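Glutathione-dependent peroxiredoxin (Sinorhizobium meliloti, PDB 3UMA) probably reduces hydrogen peroxide and organic hydroperoxides to water and alcohols at the expense of glutathione, as a thiol peroxidase of the Prx5 group of peroxiredoxins. Local coordinates at residues A[38-43]-A[102-107]; A[55-60]-A[91-96]; A[61-66]-A[149-154]; A[78-83]-A[175-180]; A[95-100]-A[119-124]. One frame throughout, in Å; residues are numbered along the deposited sequence.

Contact 1: A[38-43]-A[102-107]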
# COMPACT_ATOMS: atom_id res chain seq x y z
N LYS A 38 -0.96 12.09 -2.01
CA LYS A 38 -2.00 12.66 -2.84
C LYS A 38 -2.87 11.55 -3.39
O LYS A 38 -2.40 10.43 -3.63
CB LYS A 38 -1.40 13.52 -3.95
CG LYS A 38 -0.49 14.64 -3.41
CD LYS A 38 -0.81 15.99 -4.03
CE LYS A 38 0.02 17.09 -3.40
NZ LYS A 38 -0.66 18.41 -3.54
N GLU A 39 -4.14 11.86 -3.58
CA GLU A 39 -5.11 10.88 -3.99
C GLU A 39 -6.23 11.55 -4.76
O GLU A 39 -6.79 12.55 -4.32
CB GLU A 39 -5.67 10.13 -2.76
CG GLU A 39 -6.87 9.24 -3.10
CD GLU A 39 -7.34 8.35 -1.97
OE1 GLU A 39 -7.05 8.64 -0.78
OE2 GLU A 39 -8.03 7.35 -2.27
N LYS A 40 -6.55 10.98 -5.92
CA LYS A 40 -7.71 11.38 -6.71
C LYS A 40 -8.93 10.65 -6.19
O LYS A 40 -9.02 9.43 -6.30
CB LYS A 40 -7.50 11.03 -8.19
CG LYS A 40 -7.48 12.22 -9.14
CD LYS A 40 -7.05 11.80 -10.54
CE LYS A 40 -7.57 12.76 -11.61
NZ LYS A 40 -6.67 12.88 -12.81
N THR A 41 -9.86 11.40 -5.61
CA THR A 41 -11.15 10.83 -5.25
C THR A 41 -12.22 11.35 -6.21
O THR A 41 -12.02 12.37 -6.89
CB THR A 41 -11.52 11.12 -3.77
OG1 THR A 41 -12.71 10.41 -3.43
CG2 THR A 41 -11.72 12.61 -3.52
N ALA A 42 -13.35 10.64 -6.28
CA ALA A 42 -14.48 11.07 -7.11
C ALA A 42 -14.93 12.51 -6.81
O ALA A 42 -15.44 13.20 -7.69
CB ALA A 42 -15.66 10.08 -6.99
N ASP A 43 -14.72 12.95 -5.57
CA ASP A 43 -14.99 14.33 -5.17
C ASP A 43 -13.90 15.33 -5.61
O ASP A 43 -14.12 16.55 -5.55
CB ASP A 43 -15.21 14.41 -3.66
N ASP A 102 2.69 8.58 -9.98
CA ASP A 102 2.10 9.91 -9.88
C ASP A 102 0.59 9.80 -9.60
O ASP A 102 -0.01 8.73 -9.75
CB ASP A 102 2.38 10.73 -11.16
CG ASP A 102 1.68 10.16 -12.39
OD1 ASP A 102 0.47 10.37 -12.51
OD2 ASP A 102 2.35 9.51 -13.26
N LEU A 103 -0.03 10.91 -9.23
CA LEU A 103 -1.42 10.84 -8.78
C LEU A 103 -2.42 10.58 -9.91
O LEU A 103 -3.46 9.97 -9.69
CB LEU A 103 -1.79 12.08 -7.93
CG LEU A 103 -2.22 13.41 -8.55
CD1 LEU A 103 -3.69 13.37 -8.91
CD2 LEU A 103 -1.97 14.55 -7.56
N HIS A 104 -2.09 10.99 -11.13
CA HIS A 104 -3.01 10.75 -12.24
C HIS A 104 -3.06 9.27 -12.63
O HIS A 104 -4.10 8.73 -12.97
CB HIS A 104 -2.66 11.61 -13.45
CG HIS A 104 -2.50 13.06 -13.13
ND1 HIS A 104 -3.58 13.90 -12.96
CD2 HIS A 104 -1.39 13.81 -12.92
CE1 HIS A 104 -3.14 15.12 -12.67
NE2 HIS A 104 -1.82 15.09 -12.64
N VAL A 105 -1.91 8.62 -12.61
CA VAL A 105 -1.88 7.18 -12.86
C VAL A 105 -2.62 6.45 -11.74
O VAL A 105 -3.42 5.56 -12.01
CB VAL A 105 -0.42 6.70 -13.09
CG1 VAL A 105 -0.31 5.19 -13.04
CG2 VAL A 105 0.07 7.23 -14.47
N MSE A 106 -2.37 6.84 -10.48
CA MSE A 106 -3.09 6.23 -9.35
C MSE A 106 -4.59 6.36 -9.52
O MSE A 106 -5.31 5.36 -9.40
CB MSE A 106 -2.65 6.82 -7.99
CG MSE A 106 -1.31 6.33 -7.54
SE MSE A 106 -1.17 4.35 -7.60
CE MSE A 106 -1.96 3.79 -5.89
N GLY A 107 -5.06 7.56 -9.85
CA GLY A 107 -6.50 7.80 -10.12
C GLY A 107 -7.06 7.00 -11.27
O GLY A 107 -8.15 6.44 -11.18
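Leu103, right behind the N-cap Asp102, whose OD1 accepts from Val105 N at 3.0 Å, spreads its two methyls over two lysines of strand 36-41. Leu103 CD2 rests 3.8 Å from Lys38 CB, and Leu103 CD1 lies 4.0 Å from Lys40 CG, where the lysine chain crosses the leucine at about a right angle. The fork reaches both because CG stands between the backbone N and the carbonyl carbon (chi1 84°). His104 comes next and meets the far end of Lys40: Lys40 NZ arrives at the ring edge, in its plane, and gives His104 ND1 a weak hydrogen bond of 3.3 Å. One face of the imidazole is brushed by Leu103 CD1 of its own helix. At Gly107 the two backbones come nearest, with Gly107 CA 3.9 Å from Lys40 CB; a beta carbon there would run into Lys40 CD, and its absence makes room for the lysine. The strand runs at 40° to the helix segment; Lys38 hydrogen-bonds through its backbone to Ser123, Glu39 turns its carboxylate to His120 and Phe121, and Met106 packs on strand 120-123, tying hairpin 36-49 and helix to that strand.

Contact 2: A[55-60]-A[91-96]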
# COMPACT_ATOMS: atom_id res chain seq x y z
N LYS A 55 -4.51 7.34 12.58
CA LYS A 55 -4.67 7.61 14.01
C LYS A 55 -6.03 7.24 14.53
O LYS A 55 -7.05 7.59 13.95
CB LYS A 55 -4.30 9.05 14.37
CG LYS A 55 -2.79 9.38 14.32
CD LYS A 55 -1.88 8.24 14.78
CE LYS A 55 -0.87 8.72 15.83
NZ LYS A 55 0.34 7.83 15.93
N GLY A 56 -6.04 6.48 15.63
CA GLY A 56 -7.27 6.02 16.25
C GLY A 56 -7.94 4.98 15.39
O GLY A 56 -9.14 4.74 15.54
N LYS A 57 -7.18 4.37 14.47
CA LYS A 57 -7.77 3.45 13.49
C LYS A 57 -6.98 2.14 13.33
O LYS A 57 -5.80 2.05 13.69
CB LYS A 57 -7.95 4.15 12.12
CG LYS A 57 -9.07 5.20 12.08
CD LYS A 57 -8.70 6.39 11.19
CE LYS A 57 -9.52 6.48 9.91
NZ LYS A 57 -8.86 5.84 8.70
N ARG A 58 -7.65 1.13 12.82
CA ARG A 58 -7.03 -0.14 12.47
C ARG A 58 -7.07 -0.19 10.95
O ARG A 58 -8.15 -0.27 10.38
CB ARG A 58 -7.81 -1.31 13.07
CG ARG A 58 -7.06 -2.64 13.14
CD ARG A 58 -7.57 -3.50 14.33
NE ARG A 58 -6.92 -4.81 14.40
CZ ARG A 58 -7.50 -5.96 14.06
NH1 ARG A 58 -8.75 -5.98 13.63
NH2 ARG A 58 -6.84 -7.11 14.16
N VAL A 59 -5.91 -0.12 10.32
CA VAL A 59 -5.83 0.04 8.86
C VAL A 59 -5.00 -1.09 8.19
O VAL A 59 -3.96 -1.48 8.69
CB VAL A 59 -5.25 1.44 8.49
CG1 VAL A 59 -5.12 1.62 6.98
CG2 VAL A 59 -6.13 2.55 9.08
N VAL A 60 -5.50 -1.61 7.08
CA VAL A 60 -4.73 -2.53 6.26
C VAL A 60 -4.08 -1.72 5.14
O VAL A 60 -4.78 -1.10 4.35
CB VAL A 60 -5.61 -3.63 5.65
CG1 VAL A 60 -4.88 -4.36 4.50
CG2 VAL A 60 -6.00 -4.62 6.73
N GLY A 91 -13.03 -5.81 12.00
CA GLY A 91 -12.48 -4.77 12.87
C GLY A 91 -11.43 -3.90 12.21
O GLY A 91 -10.50 -3.41 12.85
N VAL A 92 -11.58 -3.70 10.91
CA VAL A 92 -10.66 -2.86 10.16
C VAL A 92 -11.46 -1.67 9.69
O VAL A 92 -12.52 -1.84 9.07
CB VAL A 92 -10.07 -3.63 8.95
CG1 VAL A 92 -9.40 -2.68 7.97
CG2 VAL A 92 -9.10 -4.72 9.43
N ASP A 93 -10.95 -0.48 9.96
CA ASP A 93 -11.67 0.74 9.56
C ASP A 93 -11.46 1.12 8.11
O ASP A 93 -12.39 1.65 7.47
CB ASP A 93 -11.26 1.90 10.46
CG ASP A 93 -11.49 1.59 11.92
OD1 ASP A 93 -12.62 1.23 12.26
OD2 ASP A 93 -10.53 1.70 12.71
N ASP A 94 -10.25 0.89 7.58
CA ASP A 94 -9.90 1.36 6.23
C ASP A 94 -8.90 0.45 5.51
O ASP A 94 -8.12 -0.26 6.14
CB ASP A 94 -9.30 2.77 6.33
CG ASP A 94 -9.88 3.74 5.32
OD1 ASP A 94 -10.45 3.30 4.27
OD2 ASP A 94 -9.78 4.97 5.57
N ILE A 95 -8.92 0.50 4.18
CA ILE A 95 -7.91 -0.19 3.38
C ILE A 95 -7.28 0.79 2.40
O ILE A 95 -7.99 1.57 1.75
CB ILE A 95 -8.49 -1.40 2.62
CG1 ILE A 95 -9.25 -2.34 3.58
CG2 ILE A 95 -7.36 -2.18 1.89
CD1 ILE A 95 -10.15 -3.35 2.86
N ALA A 96 -5.95 0.74 2.31
CA ALA A 96 -5.20 1.59 1.40
C ALA A 96 -4.16 0.80 0.62
O ALA A 96 -3.53 -0.08 1.17
CB ALA A 96 -4.51 2.71 2.15
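Val60 and Ile95 pair at the tight end of the contact, where strands 58-64 and 94-99 run parallel. Val60 N gives a hydrogen bond of 3.1 Å to Asp94 O, and Val60 O accepts from Ala96 N at 3.0 Å, so both the N-H and the C=O of Val60 are engaged by the other strand. Val60 CG2 also meets Val92 CG1 at 4.1 Å, the two branches crossing at about a right angle.

Toward the solvent the pairing gives way to polar side chains. Asp93 folds back so that OD2 takes Arg58 N at 2.9 Å, on the anti side of the carboxylate, while Asp93 N donates to Arg58 O at 2.8 Å; the two bonds clamp the residues together. Arg58 runs extended across Gly91, and NH1 makes only a weak bond of 3.2 Å to Gly91 O, the stronger partner of the guanidinium being Glu156. Lys57 NZ reaches Asp94 OD2 in a long salt bridge of 3.4 Å, but is also bonded to Leu53 O, and the same OD2 receives His120.

Helix 84-88 packs on Val92 and Ile95, helix 50-54 touches Val59 and Asp94, and strands 120-123 and 147-156 continue the sheet.

Contact 3: A[61-66]-A[149-154]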
# COMPACT_ATOMS: atom_id res chain seq x y z
N LEU A 61 -2.74 -1.66 5.15
CA LEU A 61 -2.00 -0.99 4.09
C LEU A 61 -1.27 -2.02 3.25
O LEU A 61 -0.51 -2.83 3.79
CB LEU A 61 -0.97 -0.01 4.67
CG LEU A 61 -0.05 0.72 3.66
CD1 LEU A 61 -0.84 1.67 2.74
CD2 LEU A 61 1.06 1.47 4.34
N PHE A 62 -1.47 -2.00 1.94
CA PHE A 62 -0.57 -2.77 1.09
C PHE A 62 0.13 -1.91 0.05
O PHE A 62 -0.46 -0.97 -0.48
CB PHE A 62 -1.23 -4.02 0.48
CG PHE A 62 -2.36 -3.73 -0.47
CD1 PHE A 62 -3.60 -3.31 -0.00
CD2 PHE A 62 -2.21 -3.95 -1.83
CE1 PHE A 62 -4.65 -3.07 -0.88
CE2 PHE A 62 -3.26 -3.73 -2.73
CZ PHE A 62 -4.48 -3.29 -2.26
N ALA A 63 1.40 -2.23 -0.23
CA ALA A 63 2.18 -1.50 -1.22
C ALA A 63 2.45 -2.36 -2.46
O ALA A 63 2.67 -3.56 -2.36
CB ALA A 63 3.47 -1.03 -0.64
N VAL A 64 2.44 -1.71 -3.62
CA VAL A 64 2.70 -2.39 -4.90
C VAL A 64 3.86 -1.71 -5.64
O VAL A 64 4.04 -0.48 -5.53
CB VAL A 64 1.42 -2.43 -5.80
CG1 VAL A 64 0.26 -3.17 -5.11
CG2 VAL A 64 0.96 -1.01 -6.17
N PRO A 65 4.68 -2.49 -6.38
CA PRO A 65 5.69 -1.87 -7.24
C PRO A 65 5.11 -0.91 -8.28
O PRO A 65 5.73 0.08 -8.59
CB PRO A 65 6.34 -3.08 -7.93
CG PRO A 65 6.32 -4.12 -6.83
CD PRO A 65 4.94 -3.92 -6.19
N GLY A 66 3.91 -1.16 -8.80
CA GLY A 66 3.45 -0.28 -9.85
C GLY A 66 2.02 -0.47 -10.26
O GLY A 66 1.59 -1.58 -10.52
N LYS A 149 9.02 -2.16 -2.66
CA LYS A 149 8.77 -3.59 -2.43
C LYS A 149 7.27 -3.87 -2.26
O LYS A 149 6.51 -3.00 -1.78
CB LYS A 149 9.48 -4.06 -1.16
CG LYS A 149 10.96 -4.17 -1.35
CD LYS A 149 11.65 -4.73 -0.13
CE LYS A 149 13.05 -5.13 -0.52
NZ LYS A 149 13.90 -5.33 0.68
N ARG A 150 6.84 -5.07 -2.67
CA ARG A 150 5.47 -5.51 -2.34
C ARG A 150 5.40 -5.93 -0.85
O ARG A 150 6.23 -6.70 -0.38
CB ARG A 150 5.03 -6.64 -3.26
CG ARG A 150 3.57 -7.08 -3.08
CD ARG A 150 3.11 -8.17 -4.09
NE ARG A 150 3.66 -7.97 -5.43
CZ ARG A 150 3.21 -7.10 -6.33
NH1 ARG A 150 2.18 -6.30 -6.09
NH2 ARG A 150 3.84 -6.99 -7.48
N TYR A 151 4.42 -5.40 -0.13
CA TYR A 151 4.23 -5.75 1.28
C TYR A 151 2.78 -5.48 1.66
O TYR A 151 2.05 -4.81 0.92
CB TYR A 151 5.20 -5.01 2.24
CG TYR A 151 5.05 -3.48 2.29
CD1 TYR A 151 3.96 -2.89 2.95
CD2 TYR A 151 5.99 -2.64 1.68
CE1 TYR A 151 3.80 -1.49 3.00
CE2 TYR A 151 5.85 -1.24 1.72
CZ TYR A 151 4.75 -0.68 2.39
OH TYR A 151 4.58 0.70 2.42
N SER A 152 2.35 -6.05 2.78
CA SER A 152 1.11 -5.64 3.41
C SER A 152 1.39 -5.47 4.90
O SER A 152 2.33 -6.07 5.44
CB SER A 152 -0.02 -6.65 3.19
OG SER A 152 0.26 -7.81 3.95
N MSE A 153 0.61 -4.63 5.55
CA MSE A 153 0.80 -4.46 6.98
C MSE A 153 -0.52 -4.14 7.63
O MSE A 153 -1.39 -3.54 7.01
CB MSE A 153 1.88 -3.40 7.30
CG MSE A 153 1.65 -2.06 6.66
SE MSE A 153 2.95 -0.72 7.26
CE MSE A 153 4.63 -1.29 6.45
N LEU A 154 -0.68 -4.61 8.86
CA LEU A 154 -1.79 -4.19 9.72
C LEU A 154 -1.27 -3.10 10.66
O LEU A 154 -0.27 -3.29 11.37
CB LEU A 154 -2.38 -5.38 10.49
CG LEU A 154 -3.55 -5.11 11.46
CD1 LEU A 154 -4.75 -4.54 10.73
CD2 LEU A 154 -3.92 -6.41 12.20
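Leu61 and Met153 open an antiparallel pairing of strands 58-64 and 147-156, the first of two hydrogen-bonded pairs. Leu61 N gives to Met153 O at 3.0 Å and Met153 N to Leu61 O at 2.8 Å. At the second pair Ala63 N reaches Tyr151 O at 2.9 Å, whereas the return bond from Tyr151 N to Ala63 O is weak. Phe62 and Ser152 form the non-hydrogen-bonded pair between them.

The apolar contacts gather on the Leu61, Ala63, Tyr151 and Met153 face. Ala63 CB sits over the Tyr151 ring as a CH-pi contact, 3.5 Å from the centroid, while Leu61 CD2 approaches the ring edge near OH. With chi1 at 64°, Tyr151 tucks its CG over its own backbone, which swings the ring across the neighbouring strand. A serine in place of Tyr151 would probably leave Ala63 CB without its aromatic cover and open a gap beside Leu61.

The third kind is packing of apolar groups against the Arg150 guanidinium. Pro65 CD lies over one of its faces, 3.5 Å from Arg150 NH2, and Val64 CG1 stands at its edge. NH2 also gives a hydrogen bond to Pro169 O, which together with the proline limits how the group can turn.

The arginine side chain comes to about 3 Å from that of Cys72, the predicted peroxidatic cysteine, consistent with the active-site arginine of peroxiredoxins on their thioredoxin-like fold.

Contact 4: A[78-83]-A[175-180]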
# COMPACT_ATOMS: atom_id res chain seq x y z
N PRO A 78 -6.70 -6.89 -7.04
CA PRO A 78 -8.00 -7.56 -7.10
C PRO A 78 -8.29 -8.39 -5.87
O PRO A 78 -9.44 -8.46 -5.46
CB PRO A 78 -7.89 -8.46 -8.34
CG PRO A 78 -6.90 -7.78 -9.19
CD PRO A 78 -5.89 -7.16 -8.25
N GLY A 79 -7.27 -8.98 -5.26
CA GLY A 79 -7.44 -9.76 -4.03
C GLY A 79 -8.02 -8.92 -2.90
O GLY A 79 -8.94 -9.35 -2.21
N TYR A 80 -7.47 -7.72 -2.70
CA TYR A 80 -8.04 -6.80 -1.71
C TYR A 80 -9.42 -6.28 -2.09
O TYR A 80 -10.26 -6.11 -1.20
CB TYR A 80 -7.08 -5.66 -1.35
CG TYR A 80 -5.97 -6.16 -0.47
CD1 TYR A 80 -6.12 -6.22 0.91
CD2 TYR A 80 -4.78 -6.64 -1.02
CE1 TYR A 80 -5.12 -6.72 1.72
CE2 TYR A 80 -3.78 -7.12 -0.23
CZ TYR A 80 -3.95 -7.16 1.15
OH TYR A 80 -2.94 -7.66 1.95
N LEU A 81 -9.68 -6.05 -3.37
CA LEU A 81 -11.02 -5.62 -3.78
C LEU A 81 -12.05 -6.75 -3.61
O LEU A 81 -13.17 -6.50 -3.18
CB LEU A 81 -11.04 -5.08 -5.22
CG LEU A 81 -10.12 -3.88 -5.50
CD1 LEU A 81 -10.24 -3.41 -6.92
CD2 LEU A 81 -10.42 -2.73 -4.54
N GLU A 82 -11.64 -7.98 -3.92
CA GLU A 82 -12.53 -9.13 -3.77
C GLU A 82 -12.79 -9.44 -2.29
O GLU A 82 -13.89 -9.85 -1.93
CB GLU A 82 -12.02 -10.36 -4.56
CG GLU A 82 -11.14 -9.96 -5.79
CD GLU A 82 -11.38 -10.70 -7.12
OE1 GLU A 82 -11.00 -11.89 -7.24
OE2 GLU A 82 -11.89 -10.07 -8.08
N ASN A 83 -11.79 -9.21 -1.43
CA ASN A 83 -11.92 -9.49 0.01
C ASN A 83 -12.25 -8.26 0.92
O ASN A 83 -12.20 -8.37 2.15
CB ASN A 83 -10.67 -10.23 0.52
CG ASN A 83 -10.58 -11.68 0.01
OD1 ASN A 83 -11.33 -12.55 0.45
ND2 ASN A 83 -9.64 -11.94 -0.90
N SER A 175 1.77 -11.33 1.23
CA SER A 175 1.22 -9.96 1.29
C SER A 175 -0.20 -9.84 0.71
O SER A 175 -0.76 -8.75 0.67
CB SER A 175 2.18 -8.97 0.61
OG SER A 175 2.21 -9.16 -0.79
N GLY A 176 -0.78 -10.96 0.30
CA GLY A 176 -2.10 -10.98 -0.33
C GLY A 176 -3.26 -10.84 0.64
O GLY A 176 -3.08 -10.99 1.86
N ALA A 177 -4.43 -10.50 0.09
CA ALA A 177 -5.64 -10.30 0.90
C ALA A 177 -6.03 -11.55 1.67
O ALA A 177 -6.41 -11.47 2.85
CB ALA A 177 -6.79 -9.85 0.04
N ALA A 178 -5.96 -12.70 1.02
CA ALA A 178 -6.32 -13.95 1.66
C ALA A 178 -5.47 -14.19 2.90
O ALA A 178 -6.01 -14.48 3.97
CB ALA A 178 -6.22 -15.11 0.67
N ALA A 179 -4.16 -14.00 2.79
CA ALA A 179 -3.27 -14.09 3.96
C ALA A 179 -3.58 -13.06 5.06
O ALA A 179 -3.51 -13.37 6.27
CB ALA A 179 -1.80 -14.02 3.55
N MSE A 180 -3.92 -11.84 4.66
CA MSE A 180 -4.29 -10.81 5.64
C MSE A 180 -5.52 -11.24 6.45
O MSE A 180 -5.50 -11.15 7.68
CB MSE A 180 -4.52 -9.45 4.96
CG MSE A 180 -4.90 -8.31 5.92
SE MSE A 180 -3.58 -8.05 7.33
CE MSE A 180 -2.07 -7.33 6.29
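Tyr80 lays its ring under Ala177 where two helices of the thioredoxin-like fold meet, helix 70-82 and the C-terminal helix 177-183. Ala177 CB stands 3.7 Å from the Tyr80 ring centroid and only 7° off the normal, a CH-pi contact centred on the face. The neighbouring backbone follows the same face, with Ala177 N 3.5 Å from Tyr80 CE2. At the rim the geometry changes: Ser175 O lies at the ring edge, in its plane, and accepts the Tyr80 hydroxyl at 2.8 Å. Seen from that carbonyl, the donor stands 41° above the plane. CG of the tyrosine is anti to its carbonyl carbon (chi1 -74°), and this carries the ring across to the start of the other helix. A leucine in place of Tyr80 would probably leave Ser175 O without this donor and Ala177 CB without the flat surface beneath it.

Met180 CB lies 3.8 Å from Tyr80 OH, a turn further along its helix. Beyond the pair, Phe62 stacks on the Tyr80 ring and Ser152 touches it, so the tyrosine bridges the helix pair to the sheet.

Asn83 also borders Ala177, Asn83 ND2 lying 3.7 Å from Ala177 CB. That amide is steadied by the end of helix 70-82 just before it: Asn83 ND2 and Asn83 N reach Gly79 O from opposite faces of the carbonyl plane, ND2 at 3.0 Å.

Contact 5: A[95-100]-A[119-124]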
# COMPACT_ATOMS: atom_id res chain seq x y z
N ILE A 95 -8.92 0.50 4.18
CA ILE A 95 -7.91 -0.19 3.38
C ILE A 95 -7.28 0.79 2.40
O ILE A 95 -7.99 1.57 1.75
CB ILE A 95 -8.49 -1.40 2.62
CG1 ILE A 95 -9.25 -2.34 3.58
CG2 ILE A 95 -7.36 -2.18 1.89
CD1 ILE A 95 -10.15 -3.35 2.86
N ALA A 96 -5.95 0.74 2.31
CA ALA A 96 -5.20 1.59 1.40
C ALA A 96 -4.16 0.80 0.62
O ALA A 96 -3.53 -0.08 1.17
CB ALA A 96 -4.51 2.71 2.15
N VAL A 97 -4.01 1.14 -0.66
CA VAL A 97 -2.86 0.73 -1.45
C VAL A 97 -1.98 1.96 -1.70
O VAL A 97 -2.49 3.05 -1.94
CB VAL A 97 -3.30 0.06 -2.80
CG1 VAL A 97 -4.14 1.01 -3.67
CG2 VAL A 97 -2.07 -0.50 -3.59
N VAL A 98 -0.67 1.78 -1.61
CA VAL A 98 0.28 2.84 -1.90
C VAL A 98 1.22 2.36 -3.00
O VAL A 98 1.58 1.18 -3.04
CB VAL A 98 1.07 3.26 -0.62
CG1 VAL A 98 1.85 2.12 -0.03
CG2 VAL A 98 2.02 4.47 -0.90
N ALA A 99 1.62 3.28 -3.88
CA ALA A 99 2.61 2.97 -4.95
C ALA A 99 3.42 4.20 -5.27
O ALA A 99 2.94 5.33 -5.11
CB ALA A 99 1.92 2.50 -6.18
N VAL A 100 4.66 3.98 -5.73
CA VAL A 100 5.50 5.04 -6.27
C VAL A 100 5.07 5.26 -7.73
O VAL A 100 5.70 4.76 -8.65
CB VAL A 100 7.01 4.70 -6.12
CG1 VAL A 100 7.91 5.82 -6.71
CG2 VAL A 100 7.34 4.43 -4.63
N ILE A 119 -11.48 1.79 -1.62
CA ILE A 119 -10.17 1.63 -1.01
C ILE A 119 -9.39 2.90 -1.33
O ILE A 119 -9.61 3.50 -2.38
CB ILE A 119 -9.53 0.32 -1.58
CG1 ILE A 119 -9.72 -0.83 -0.61
CG2 ILE A 119 -8.06 0.46 -1.99
CD1 ILE A 119 -9.97 -2.13 -1.28
N HIS A 120 -8.51 3.35 -0.44
CA HIS A 120 -7.63 4.48 -0.78
C HIS A 120 -6.58 4.07 -1.84
O HIS A 120 -6.03 2.96 -1.80
CB HIS A 120 -6.91 5.04 0.43
CG HIS A 120 -7.82 5.66 1.45
ND1 HIS A 120 -8.09 7.01 1.49
CD2 HIS A 120 -8.50 5.11 2.49
CE1 HIS A 120 -8.90 7.26 2.50
NE2 HIS A 120 -9.16 6.12 3.12
N PHE A 121 -6.34 4.96 -2.80
CA PHE A 121 -5.25 4.81 -3.76
C PHE A 121 -4.27 5.95 -3.52
O PHE A 121 -4.53 7.09 -3.92
CB PHE A 121 -5.78 4.83 -5.21
CG PHE A 121 -6.45 3.53 -5.62
CD1 PHE A 121 -5.81 2.66 -6.51
CD2 PHE A 121 -7.70 3.19 -5.11
CE1 PHE A 121 -6.41 1.46 -6.90
CE2 PHE A 121 -8.31 1.98 -5.45
CZ PHE A 121 -7.65 1.11 -6.35
N LEU A 122 -3.18 5.63 -2.83
CA LEU A 122 -2.24 6.62 -2.36
C LEU A 122 -1.03 6.70 -3.27
O LEU A 122 -0.37 5.68 -3.54
CB LEU A 122 -1.78 6.29 -0.93
CG LEU A 122 -2.85 6.08 0.15
CD1 LEU A 122 -2.18 5.70 1.47
CD2 LEU A 122 -3.69 7.36 0.31
N SER A 123 -0.72 7.91 -3.71
CA SER A 123 0.43 8.18 -4.54
C SER A 123 1.60 8.57 -3.65
O SER A 123 1.51 9.54 -2.87
CB SER A 123 0.08 9.28 -5.54
OG SER A 123 1.24 9.96 -5.96
N ASP A 124 2.68 7.78 -3.71
CA ASP A 124 3.97 8.09 -3.07
C ASP A 124 4.99 8.39 -4.19
O ASP A 124 6.04 7.72 -4.32
CB ASP A 124 4.42 6.92 -2.19
CG ASP A 124 5.62 7.26 -1.33
OD1 ASP A 124 5.77 8.42 -0.94
OD2 ASP A 124 6.44 6.36 -1.04
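Strands 94-99 and 120-123 run parallel, their segments 4.8 Å apart and turned by 26°, and five backbone hydrogen bonds join them from Ile95 O to Asp124 N. They are the two strands of a beta-alpha-beta unit whose connecting helix is 103-113, within the thioredoxin-like core of the peroxiredoxin.

Val97 and Phe121 carry the helix-side face. Val97 CG1 lies over one face of the Phe121 ring, offset toward its rim and 4.0 Å from the centroid, a CH-pi contact. A chi1 of 59° brings this methyl, rather than CG2, over the ring. On the face of Ala96, His120 and Leu122, Ala96 CB meets Leu122 CD1 at 3.9 Å and lies about as close to His120 CB. At the start, Ile95 CB packs on Ile119 CG1 at 3.5 Å, the chains crossing at a slant.

Polar side chains flank the ends. The imidazole of His120 is held at both nitrogens by carboxylates, which would be expected to hold its rotation and to favour a protonated ring. Asp124 turns its carboxylate to the Thr130 hydroxyl and the Phe129 backbone N, leaving its methylene for the strand: the Val98 and Asp124 side chains run alongside each other in one direction, with Val98 CG2 3.7 Å from Asp124 CB.

Contacts 3 and 5 are the buried core, contacts 2 and 4 are partly buried, and contact 1 lies at the surface. Contacts 2 and 3 both use strand 58-64, and contacts 2 and 5 share Ile95 and Ala96 on strand 94-99, so these three cover consecutive pairings of one mixed sheet: contacts 2 and 5 parallel, contact 3 antiparallel. Contact 4 adds helices to one face, through Tyr80 and Met180 against Val60 and Ser152, while contact 1 fastens hairpin and helix beside contact 5 through Glu39. Contacts 3 and 5 rest mainly on backbone bonds and apolar or CH-pi packing, with Arg150 and Asp124 as buried polar exceptions; charged side chains are more prominent in contacts 1 and 2.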